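Local coordinates for 3-oxo-tetronate kinase (Salmonella typhimurium, PDB 3DQQ), which probably catalyses the ATP-dependent phosphorylation of 3-oxo-tetronate to 3-oxo-tetronate 4-phosphate, as a member of the four-carbon acid sugar kinase family, at the interface of chains A and B. Residues are numbered along the deposited sequence; one frame, centred on the assembly and turned at random. Chains: chain A/B, Putative tRNA synthase.

Contact 1: the interface of chains A and B. Residues chain A 403-406; chain B 327-328.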
loop_
_atom_site.group_PDB
_atom_site.type_symbol
_atom_site.label_atom_id
_atom_site.label_comp_id
_atom_site.label_asym_id
_atom_site.label_seq_id
_atom_site.Cartn_x
_atom_site.Cartn_y
_atom_site.Cartn_z
ATOM N N SER A 403 1.314 5.819 -14.804
ATOM C CA SER A 403 0.583 5.378 -13.609
ATOM C C SER A 403 1.372 4.316 -12.763
ATOM O O SER A 403 1.929 3.344 -13.325
ATOM C CB SER A 403 -0.752 4.751 -14.086
ATOM O OG SER A 403 -1.817 5.150 -13.259
ATOM N N GLY A 404 1.411 4.503 -11.434
ATOM C CA GLY A 404 1.793 3.437 -10.484
ATOM C C GLY A 404 2.991 2.582 -10.869
ATOM O O GLY A 404 4.111 3.045 -10.754
ATOM N N ASN A 405 2.750 1.346 -11.338
ATOM C CA ASN A 405 3.822 0.371 -11.686
ATOM C C ASN A 405 4.045 0.076 -13.185
ATOM O O ASN A 405 4.779 -0.863 -13.522
ATOM C CB ASN A 405 3.654 -0.961 -10.913
ATOM C CG ASN A 405 3.959 -0.831 -9.368
ATOM O OD1 ASN A 405 5.048 -0.386 -8.922
ATOM N ND2 ASN A 405 2.986 -1.271 -8.561
ATOM N N PHE A 406 3.479 0.891 -14.072
ATOM C CA PHE A 406 3.912 0.905 -15.480
ATOM C C PHE A 406 5.346 1.407 -15.676
ATOM O O PHE A 406 5.844 2.256 -14.953
ATOM C CB PHE A 406 3.037 1.815 -16.344
ATOM C CG PHE A 406 1.642 1.343 -16.496
ATOM C CD1 PHE A 406 1.259 0.669 -17.630
ATOM C CD2 PHE A 406 0.692 1.566 -15.483
ATOM C CE1 PHE A 406 -0.042 0.224 -17.784
ATOM C CE2 PHE A 406 -0.620 1.102 -15.614
ATOM C CZ PHE A 406 -0.986 0.440 -16.780
ATOM N N GLN B 327 -1.496 -2.606 -13.344
ATOM C CA GLN B 327 -0.218 -2.117 -12.836
ATOM C C GLN B 327 -0.292 -0.760 -12.122
ATOM O O GLN B 327 0.716 -0.296 -11.584
ATOM C CB GLN B 327 0.804 -2.048 -13.974
ATOM C CG GLN B 327 0.780 -3.258 -14.913
ATOM C CD GLN B 327 2.140 -3.524 -15.522
ATOM O OE1 GLN B 327 2.961 -2.613 -15.676
ATOM N NE2 GLN B 327 2.395 -4.783 -15.860
ATOM N N GLN B 328 -1.476 -0.132 -12.142
ATOM C CA GLN B 328 -1.801 1.053 -11.306
ATOM C C GLN B 328 -1.787 0.792 -9.780
ATOM O O GLN B 328 -1.521 1.713 -8.999
ATOM C CB GLN B 328 -3.174 1.622 -11.712
ATOM C CG GLN B 328 -4.388 0.717 -11.349
ATOM C CD GLN B 328 -5.387 0.572 -12.503
ATOM O OE1 GLN B 328 -4.993 0.319 -13.652
ATOM N NE2 GLN B 328 -6.680 0.719 -12.195
#

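Contact 2: the interface of chains A and B. Residues chain A 85, 87, 89, 142, 145-147; chain B 322, 326, 329.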
loop_
_atom_site.group_PDB
_atom_site.type_symbol
_atom_site.label_atom_id
_atom_site.label_comp_id
_atom_site.label_asym_id
_atom_site.label_seq_id
_atom_site.Cartn_x
_atom_site.Cartn_y
_atom_site.Cartn_z
ATOM N N CYS A 85 -12.790 -2.475 -18.687
ATOM C CA CYS A 85 -11.645 -3.203 -18.289
ATOM C C CYS A 85 -11.556 -4.670 -18.744
ATOM O O CYS A 85 -12.508 -5.442 -18.792
ATOM C CB CYS A 85 -11.627 -3.142 -16.791
ATOM S SG CYS A 85 -10.067 -3.570 -16.159
ATOM N N THR A 87 -10.422 -7.222 -17.243
ATOM C CA THR A 87 -10.859 -8.151 -16.227
ATOM C C THR A 87 -12.347 -7.906 -15.826
ATOM O O THR A 87 -12.814 -8.361 -14.772
ATOM C CB THR A 87 -9.924 -8.044 -15.013
ATOM O OG1 THR A 87 -9.916 -6.699 -14.541
ATOM C CG2 THR A 87 -8.516 -8.414 -15.367
ATOM N N ASP A 89 -14.220 -5.483 -14.847
ATOM C CA ASP A 89 -14.386 -4.890 -13.543
ATOM C C ASP A 89 -15.769 -4.260 -13.495
ATOM O O ASP A 89 -16.084 -3.344 -14.297
ATOM C CB ASP A 89 -13.306 -3.833 -13.299
ATOM C CG ASP A 89 -11.902 -4.426 -13.237
ATOM O OD1 ASP A 89 -11.598 -5.271 -14.094
ATOM O OD2 ASP A 89 -11.101 -4.052 -12.347
ATOM N N MET A 142 -7.775 -10.785 -8.747
ATOM C CA MET A 142 -9.073 -10.117 -8.914
ATOM C C MET A 142 -10.114 -10.555 -7.925
ATOM O O MET A 142 -11.087 -9.879 -7.707
ATOM C CB MET A 142 -9.609 -10.376 -10.322
ATOM C CG MET A 142 -8.892 -9.603 -11.391
ATOM S SD MET A 142 -8.904 -7.815 -11.074
ATOM C CE MET A 142 -7.136 -7.637 -11.023
ATOM N N HIS A 145 -10.155 -8.037 -5.245
ATOM C CA HIS A 145 -10.116 -6.639 -5.675
ATOM C C HIS A 145 -10.878 -5.767 -4.671
ATOM O O HIS A 145 -11.988 -6.103 -4.258
ATOM C CB HIS A 145 -10.693 -6.481 -7.076
ATOM C CG HIS A 145 -10.317 -5.199 -7.735
ATOM N ND1 HIS A 145 -10.950 -4.009 -7.456
ATOM C CD2 HIS A 145 -9.386 -4.922 -8.678
ATOM C CE1 HIS A 145 -10.406 -3.049 -8.182
ATOM N NE2 HIS A 145 -9.458 -3.577 -8.939
ATOM N N PRO A 146 -10.243 -4.668 -4.244
ATOM C CA PRO A 146 -10.785 -3.719 -3.277
ATOM C C PRO A 146 -12.150 -3.160 -3.629
ATOM O O PRO A 146 -12.979 -2.987 -2.729
ATOM C CB PRO A 146 -9.770 -2.582 -3.285
ATOM C CG PRO A 146 -8.516 -3.145 -3.814
ATOM C CD PRO A 146 -8.880 -4.293 -4.686
ATOM N N ILE A 147 -12.382 -2.833 -4.900
ATOM C CA ILE A 147 -13.635 -2.143 -5.302
ATOM C C ILE A 147 -14.635 -3.111 -5.914
ATOM O O ILE A 147 -15.825 -3.099 -5.567
ATOM C CB ILE A 147 -13.377 -0.980 -6.310
ATOM C CG1 ILE A 147 -12.465 0.083 -5.684
ATOM C CG2 ILE A 147 -14.685 -0.358 -6.760
ATOM C CD1 ILE A 147 -10.971 -0.257 -5.827
ATOM N N LEU B 322 -2.332 -8.626 -7.698
ATOM C CA LEU B 322 -3.249 -7.547 -8.177
ATOM C C LEU B 322 -2.473 -6.533 -9.057
ATOM O O LEU B 322 -2.920 -6.206 -10.168
ATOM C CB LEU B 322 -3.936 -6.793 -6.998
ATOM C CG LEU B 322 -5.226 -5.932 -7.228
ATOM C CD1 LEU B 322 -5.334 -4.702 -6.266
ATOM C CD2 LEU B 322 -5.398 -5.481 -8.691
ATOM N N GLN B 326 -3.437 -5.273 -13.190
ATOM C CA GLN B 326 -3.579 -3.808 -13.304
ATOM C C GLN B 326 -2.425 -3.138 -12.555
ATOM O O GLN B 326 -2.379 -3.103 -11.312
ATOM C CB GLN B 326 -4.960 -3.219 -12.896
ATOM C CG GLN B 326 -5.868 -3.968 -11.897
ATOM C CD GLN B 326 -7.215 -4.378 -12.511
ATOM O OE1 GLN B 326 -8.276 -3.849 -12.159
ATOM N NE2 GLN B 326 -7.165 -5.331 -13.430
ATOM N N TYR B 329 -2.110 -0.450 -9.379
ATOM C CA TYR B 329 -2.031 -0.921 -7.975
ATOM C C TYR B 329 -0.599 -1.405 -7.704
ATOM O O TYR B 329 0.171 -1.665 -8.654
ATOM C CB TYR B 329 -3.044 -2.072 -7.687
ATOM C CG TYR B 329 -4.496 -1.636 -7.698
ATOM C CD1 TYR B 329 -5.146 -1.273 -6.509
ATOM C CD2 TYR B 329 -5.214 -1.558 -8.914
ATOM C CE1 TYR B 329 -6.490 -0.843 -6.520
ATOM C CE2 TYR B 329 -6.556 -1.133 -8.950
ATOM C CZ TYR B 329 -7.188 -0.769 -7.747
ATOM O OH TYR B 329 -8.501 -0.349 -7.770
#

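Contact 1: the interface of chains A and B
A:Asn405 and A:Phe406 meet B:Gln327 through a backbone hydrogen bond and a CH-pi contact. The amide N of A:Asn405 donates to the carbonyl O of B:Gln327 at 2.6 Å. A backbone pair can do this whatever the side chains, so the residue types matter more for the packing around it. The methylene CB of B:Gln327 lies over one face of the A:Phe406 ring, 4.0 Å from the centroid and displaced toward the CD2-CE2 rim, a contact to which a flat aromatic is well suited. Its nearest ring carbon is CE2 of A:Phe406, 3.8 Å from CB of B:Gln327. The same CE2 also comes 3.8 Å from the backbone N of B:Gln328, which passes beyond the CD2-CE2 rim rather than over the face. Beyond CG the B:Gln327 chain is extended and carries its amide past the ring to the backbone of A:Asn405 and A:Phe406. There OE1 of B:Gln327 lies 3.3 Å from the carbonyl O of A:Asn405; as both accept, this is no hydrogen bond and the orientation of the amide is uncertain. CB of B:Gln328 makes a looser approach to the hydroxyl OG of A:Ser403, at 4.1 Å.

In the second shell, CG of A:Phe406 stands anti to its carbonyl carbon (chi1 -67°), which holds the ring beside the backbone N, where its face meets B:Gln327. The carbonyl O of A:Ser403 lies at the ring edge, in plane. A:Gly404, an inferred ATP-binding residue, turns the chain with a positive phi of 43°, readily adopted without a side chain. The chain A segment is the loop after strand 398-402; B:Gln327 and B:Gln328 follow helix 321-325. Both belong to nucleotide-binding C-terminal domains.

Contact 2: the interface of chains A and B
Short helix 321-325 of chain B, with B:Leu322, and the loop after it, with B:Gln326 and B:Tyr329, press against loops and a 3-10 helix of the sugar-binding N-terminal domain of chain A. B:Gln326 supplies the polar tip. As modelled, its amide NE2 donates to the hydroxyl OG1 of A:Thr87 at 3.3 Å, nearly straight at 168°, with the hydroxyl close to the amide plane. The other amide atom, OE1, is placed 2.8 Å from carboxylate OD2 of A:Asp89, tip to tip and nearly coplanar. Two acceptors would clash there, so the amide orientation, and with it the direction of the threonine bond, is doubtful; exchanging N and O would give the carboxylate a donor and let the hydroxyl donate to the amide oxygen. A glutamine suits a place needing a long arm with both kinds of polar atom.

Around the amide the contact turns apolar. The flexible A:Met142 chain, bent at chi2 and chi3, brings its methyl CE to 3.6 Å from CD2 of B:Leu322 and also against the amide of B:Gln326. CD1 of B:Leu322 meets ring carbon CD of A:Pro146 at 3.9 Å.

Beyond the leucine, the A:His145 ring turns its CE1-NE2 edge toward the face of B:Tyr329 at its CZ-OH end, displaced outward past the rim, the planes 73° apart and the centroids at 5.2 Å. With CG anti to the backbone N (chi1 -162°), the imidazole reaches across to the tyrosine. The backbone N of A:Ile147 donates to ND1 of A:His145 at 3.2 Å, limiting rotation of the ring, while CD of A:Pro146 lies over one face, toward its rim.

A:Thr87 and A:Asp89 lie in the loop after strand 79-83; A:Met142 is in 3-10 helix 141-144, and A:His145 to A:Ile147 follow it.

The centres of the C-alpha atoms of contact 1 and contact 2 lie about 12 Å apart, and one continuous stretch of chain B serves both. Neighbouring residues of that stretch alternate between the two: B:Gln326 and B:Tyr329 belong to contact 2, B:Gln327 and B:Gln328 to contact 1. Chain A answers from both of its domains, the nucleotide-binding one in contact 1 and the sugar-binding one in contact 2. The segment may therefore influence how A's domains sit against each other, close to a predicted ATP site. Two-fold symmetry repeats both contacts with the chains exchanged, consistent with a dimer, although the structure alone does not prove one in solution.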